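Local coordinates for taurine dioxygenase (Burkholderia ambifaria, PDB 5VN6), which probably catalyses the oxygen-dependent hydroxylation of taurine as a metal-dependent dioxygenase of the TfdA family, at residues 12-17 and 245-250; 156-161 and 205-210. All blocks are in the same frame, centred on the assembly; numbering follows the deposited sequence.

Interaction 1: residues 12-17 and 245-250; sequences EPLTCA and YQVRWR
The turn after the N-terminal strand packs here against an outer strand of the double-stranded beta-helix core of a TauD/TfdA-type dioxygenase. Residues 14-17 run roughly antiparallel to strand 246-249 but form no backbone hydrogen bonds with it. The CA atoms of Thr-15 and Val-247 are 6.7 Å apart. Strand 246-249 instead pairs through its backbone with strand 133-137.

The contact is made by side chains. Leu-14 does most of the work. Its CG lies anti to the carbonyl carbon (chi1 -81°), and Leu-14 CD2 lands on Val-247 CG2 at 3.6 Å. Leu-14 CD2 also reaches the edge of the Trp-249 indole, 4.0 Å from Trp-249 CE3 and near the ring plane. A ring stack with Phe-51 also holds that indole. Val-247 CG2 is anti to its own backbone N and also meets the Thr-15 methyl, CG2 to CG2 at 4.0 Å.

Thr-15 divides its two branches. Thr-15 CG2 faces the strand and sits 3.7 Å from Gln-246 O. Thr-15 OG1 accepts from Ala-17 N at 3.2 Å and also bonds with Ile-18 O. Further along, Ala-17 CB rests 4.3 Å from Tyr-245 CA.

The second subunit borders this site, where its Arg-248 packs on Thr-15. The Thr-15 to Ala-17 bond makes an ST turn, which here lies against the edge strand of a jelly-roll sheet.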
# COMPACT_ATOMS: atom_id res chain seq x y z
N GLU A 12 -18.99 -3.50 9.77
CA GLU A 12 -18.09 -4.59 9.35
C GLU A 12 -16.70 -4.05 9.05
O GLU A 12 -16.46 -3.51 7.96
CB GLU A 12 -18.66 -5.31 8.13
CG GLU A 12 -19.77 -6.32 8.47
CD GLU A 12 -20.06 -7.31 7.34
OE1 GLU A 12 -19.23 -7.42 6.40
OE2 GLU A 12 -21.11 -7.98 7.39
N PRO A 13 -15.75 -4.17 9.98
CA PRO A 13 -14.39 -3.67 9.72
C PRO A 13 -13.77 -4.38 8.53
O PRO A 13 -14.01 -5.57 8.30
CB PRO A 13 -13.64 -3.97 11.02
CG PRO A 13 -14.71 -4.13 12.07
CD PRO A 13 -15.91 -4.68 11.36
N LEU A 14 -12.99 -3.63 7.75
CA LEU A 14 -12.29 -4.18 6.59
C LEU A 14 -10.92 -4.74 6.96
O LEU A 14 -10.44 -5.67 6.29
CB LEU A 14 -12.11 -3.11 5.51
CG LEU A 14 -13.27 -2.81 4.56
CD1 LEU A 14 -14.40 -2.09 5.31
CD2 LEU A 14 -12.79 -1.98 3.39
N THR A 15 -10.27 -4.14 7.96
CA THR A 15 -8.96 -4.52 8.48
C THR A 15 -9.00 -4.29 9.99
O THR A 15 -9.93 -3.67 10.50
CB THR A 15 -7.82 -3.68 7.88
OG1 THR A 15 -7.87 -2.36 8.46
CG2 THR A 15 -7.97 -3.53 6.36
N CYS A 16 -7.97 -4.75 10.71
CA CYS A 16 -7.95 -4.51 12.15
C CYS A 16 -7.54 -3.08 12.50
O CYS A 16 -7.78 -2.62 13.62
CB CYS A 16 -7.00 -5.48 12.86
SG CYS A 16 -7.45 -7.22 12.72
N ALA A 17 -6.95 -2.36 11.56
CA ALA A 17 -6.39 -1.05 11.87
C ALA A 17 -7.30 0.10 11.49
O ALA A 17 -7.28 1.13 12.15
CB ALA A 17 -5.05 -0.89 11.16
N TYR A 245 -1.12 -0.24 8.37
CA TYR A 245 -1.93 0.92 8.75
C TYR A 245 -2.99 1.25 7.72
O TYR A 245 -3.69 2.27 7.86
CB TYR A 245 -1.04 2.15 8.96
CG TYR A 245 0.11 1.95 9.90
CD1 TYR A 245 0.05 1.00 10.93
CD2 TYR A 245 1.28 2.73 9.76
CE1 TYR A 245 1.14 0.81 11.80
CE2 TYR A 245 2.34 2.56 10.62
CZ TYR A 245 2.27 1.60 11.65
OH TYR A 245 3.34 1.45 12.50
N GLN A 246 -3.12 0.44 6.67
CA GLN A 246 -3.80 0.84 5.45
C GLN A 246 -5.09 0.05 5.24
O GLN A 246 -5.25 -1.08 5.70
CB GLN A 246 -2.89 0.65 4.22
CG GLN A 246 -1.71 1.61 4.17
CD GLN A 246 -0.77 1.27 3.02
OE1 GLN A 246 -0.99 0.29 2.32
NE2 GLN A 246 0.30 2.03 2.86
N VAL A 247 -5.99 0.67 4.49
CA VAL A 247 -7.13 -0.02 3.90
C VAL A 247 -7.24 0.44 2.46
O VAL A 247 -6.87 1.58 2.13
CB VAL A 247 -8.45 0.24 4.68
CG1 VAL A 247 -8.84 1.75 4.73
CG2 VAL A 247 -9.58 -0.59 4.11
N ARG A 248 -7.72 -0.45 1.59
CA ARG A 248 -7.88 -0.17 0.17
C ARG A 248 -9.32 -0.43 -0.23
O ARG A 248 -9.85 -1.50 0.03
CB ARG A 248 -6.93 -1.03 -0.69
CG ARG A 248 -7.09 -0.77 -2.19
CD ARG A 248 -5.79 -0.98 -2.95
NE ARG A 248 -5.94 -0.82 -4.39
CZ ARG A 248 -4.93 -0.66 -5.24
NH1 ARG A 248 -5.16 -0.52 -6.54
NH2 ARG A 248 -3.68 -0.64 -4.80
N TRP A 249 -9.95 0.56 -0.87
CA TRP A 249 -11.37 0.51 -1.17
C TRP A 249 -11.56 0.54 -2.67
O TRP A 249 -10.92 1.33 -3.37
CB TRP A 249 -12.11 1.68 -0.51
CG TRP A 249 -13.56 1.82 -0.84
CD1 TRP A 249 -14.14 2.80 -1.61
CD2 TRP A 249 -14.64 0.98 -0.39
NE1 TRP A 249 -15.50 2.61 -1.67
CE2 TRP A 249 -15.83 1.51 -0.93
CE3 TRP A 249 -14.70 -0.17 0.41
CZ2 TRP A 249 -17.09 0.94 -0.68
CZ3 TRP A 249 -15.96 -0.75 0.65
CH2 TRP A 249 -17.13 -0.18 0.11
N ARG A 250 -12.42 -0.35 -3.17
CA ARG A 250 -12.75 -0.41 -4.59
C ARG A 250 -14.11 0.22 -4.81
O ARG A 250 -15.08 -0.17 -4.15
CB ARG A 250 -12.75 -1.84 -5.10
CG ARG A 250 -13.02 -1.91 -6.58
CD ARG A 250 -12.79 -3.31 -7.11
NE ARG A 250 -13.19 -3.39 -8.50
CZ ARG A 250 -13.09 -4.49 -9.25
NH1 ARG A 250 -12.60 -5.61 -8.72
NH2 ARG A 250 -13.48 -4.46 -10.51

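Interaction 2: residues 156-161 and 205-210; sequences LRARHS and AFTTHF
Phe-210 starts on strand 207-210 with CG anti to the carbonyl carbon (chi1 -59°). Phe-210 CB lies 3.8 Å from Arg-157 O. At CD1 the ring passes the Ala-158 methyl, and Arg-157 O lies at the ring edge, in plane. Farther out, CE1 and CZ lie under Leu-156 CD1. Leu-156 CD1 sits over the ring centre, 3.9 Å from the centroid of Phe-210, in a CH-pi contact. Leu-233 and Leu-236 of helix 228-237 also pack on the ring.

The two strands are antiparallel. Ala-158 with Phe-210 and His-160 with Thr-207 are non-hydrogen-bonded pairs, with their side chains on one face. Arg-159 N gives a nearly straight bond to His-209 O at 3.1 Å. Thr-208 N returns one to Arg-159 O at 2.8 Å. Ser-161 N reaches Phe-206 O from above the carbonyl plane. A water donates to both Ser-161 O and Phe-206 O, so the latter receives two bonds.

On the face with Ala-158, the His-160 ring carries Thr-207 OG1 over one side, 3.2 Å from His-160 CE1 and offset toward the rim. His-160 ND1 bonds with Ser-110, while Thr-207 OG1 bonds with Asn-204 N. His-209 projects from the other face, and His-209 ND1 shares a short hydrogen bond of 2.6 Å with Thr-208 OG1. This ties the imidazole back to its own strand.

Near the turn, the Phe-206 side chain comes within about 4 Å of that of His-106, a ligand of the bound magnesium. Strand 207-210 is the outermost strand within this chain of a four-stranded antiparallel sheet. It pairs with the inner strand 157-160, and its Phe-206 end borders the metal site.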
# COMPACT_ATOMS: atom_id res chain seq x y z
N LEU A 156 8.44 19.05 17.73
CA LEU A 156 8.73 19.50 16.38
C LEU A 156 7.50 20.10 15.72
O LEU A 156 6.37 19.67 15.94
CB LEU A 156 9.26 18.34 15.53
CG LEU A 156 10.69 17.88 15.81
CD1 LEU A 156 11.10 16.69 14.89
CD2 LEU A 156 11.65 19.08 15.65
N ARG A 157 7.73 21.11 14.89
CA ARG A 157 6.72 21.72 14.04
C ARG A 157 7.28 21.74 12.63
O ARG A 157 8.50 21.72 12.43
CB ARG A 157 6.34 23.13 14.50
CG ARG A 157 5.99 23.19 15.99
CD ARG A 157 5.66 24.61 16.51
NE ARG A 157 4.54 25.23 15.81
CZ ARG A 157 3.27 24.86 15.98
NH1 ARG A 157 2.97 23.88 16.82
NH2 ARG A 157 2.30 25.47 15.30
N ALA A 158 6.39 21.78 11.64
CA ALA A 158 6.83 21.64 10.25
C ALA A 158 5.88 22.41 9.35
O ALA A 158 4.74 22.68 9.73
CB ALA A 158 6.90 20.17 9.84
N ARG A 159 6.35 22.76 8.15
CA ARG A 159 5.55 23.56 7.22
C ARG A 159 5.02 22.72 6.06
O ARG A 159 5.72 21.82 5.58
CB ARG A 159 6.35 24.77 6.72
CG ARG A 159 6.23 25.96 7.71
CD ARG A 159 6.88 27.26 7.26
NE ARG A 159 7.05 28.16 8.40
CZ ARG A 159 6.09 28.92 8.94
NH1 ARG A 159 4.87 28.93 8.43
NH2 ARG A 159 6.36 29.68 9.99
N HIS A 160 3.78 23.01 5.66
CA HIS A 160 3.04 22.32 4.61
C HIS A 160 2.72 23.32 3.51
O HIS A 160 2.10 24.35 3.78
CB HIS A 160 1.74 21.73 5.14
CG HIS A 160 1.92 20.83 6.32
ND1 HIS A 160 1.39 19.56 6.38
CD2 HIS A 160 2.58 21.02 7.50
CE1 HIS A 160 1.70 19.01 7.53
NE2 HIS A 160 2.43 19.86 8.23
N SER A 161 3.13 23.02 2.28
CA SER A 161 3.22 24.05 1.26
C SER A 161 2.35 23.70 0.06
O SER A 161 2.49 22.62 -0.52
CB SER A 161 4.68 24.23 0.80
OG SER A 161 4.73 25.00 -0.38
N ALA A 205 2.84 14.27 2.39
CA ALA A 205 3.49 14.66 1.14
C ALA A 205 3.57 16.18 1.00
O ALA A 205 4.47 16.68 0.32
CB ALA A 205 2.75 14.05 -0.06
N PHE A 206 2.66 16.92 1.63
CA PHE A 206 2.71 18.37 1.57
C PHE A 206 3.81 18.98 2.44
O PHE A 206 4.13 20.15 2.26
CB PHE A 206 1.37 18.98 1.99
CG PHE A 206 0.26 18.74 1.01
CD1 PHE A 206 -0.91 18.10 1.41
CD2 PHE A 206 0.38 19.14 -0.31
CE1 PHE A 206 -1.94 17.88 0.51
CE2 PHE A 206 -0.65 18.92 -1.21
CZ PHE A 206 -1.81 18.29 -0.79
N THR A 207 4.37 18.22 3.38
CA THR A 207 5.29 18.78 4.35
C THR A 207 6.67 18.97 3.73
O THR A 207 7.24 18.02 3.15
CB THR A 207 5.39 17.88 5.58
OG1 THR A 207 4.08 17.54 6.05
CG2 THR A 207 6.16 18.56 6.68
N THR A 208 7.23 20.18 3.84
CA THR A 208 8.53 20.42 3.22
C THR A 208 9.69 20.21 4.18
O THR A 208 10.69 19.60 3.80
CB THR A 208 8.59 21.83 2.63
OG1 THR A 208 8.45 22.79 3.69
CG2 THR A 208 7.49 22.02 1.63
N HIS A 209 9.58 20.71 5.42
CA HIS A 209 10.70 20.64 6.36
C HIS A 209 10.24 21.00 7.76
O HIS A 209 9.21 21.65 7.95
CB HIS A 209 11.82 21.59 5.93
CG HIS A 209 11.43 23.04 6.01
ND1 HIS A 209 10.48 23.59 5.18
CD2 HIS A 209 11.85 24.04 6.82
CE1 HIS A 209 10.33 24.87 5.48
NE2 HIS A 209 11.16 25.17 6.47
N PHE A 210 11.06 20.60 8.75
CA PHE A 210 10.89 21.04 10.13
C PHE A 210 11.40 22.47 10.27
O PHE A 210 12.43 22.83 9.69
CB PHE A 210 11.67 20.15 11.11
CG PHE A 210 11.29 18.70 11.07
CD1 PHE A 210 9.99 18.29 11.35
CD2 PHE A 210 12.25 17.74 10.78
CE1 PHE A 210 9.66 16.93 11.33
CE2 PHE A 210 11.93 16.38 10.74
CZ PHE A 210 10.65 15.98 11.02
O HOH W 1 4.48 20.76 -0.59

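How the interactions relate
The two contacts lie on opposite sides of the chain's centre. Their centres are 27 Å apart, and their nearest atoms are about 13 Å apart. Along the chain, both segments of interaction 2 come between residues 12-17 and 245-250. The contacts share no sheet. Interaction 1 sets the loop after strand 10-13, a strand of the seven-stranded sheet, against strand 246-249 of the three-stranded sheet. Interaction 2 belongs to a separate four-stranded antiparallel sheet. Thus interaction 1 packs beside the subunit interface, while no other chain of the assembly touches interaction 2. Interaction 2 instead brings its Phe-206 end close to the magnesium site, with that side chain about 7 Å from the ion.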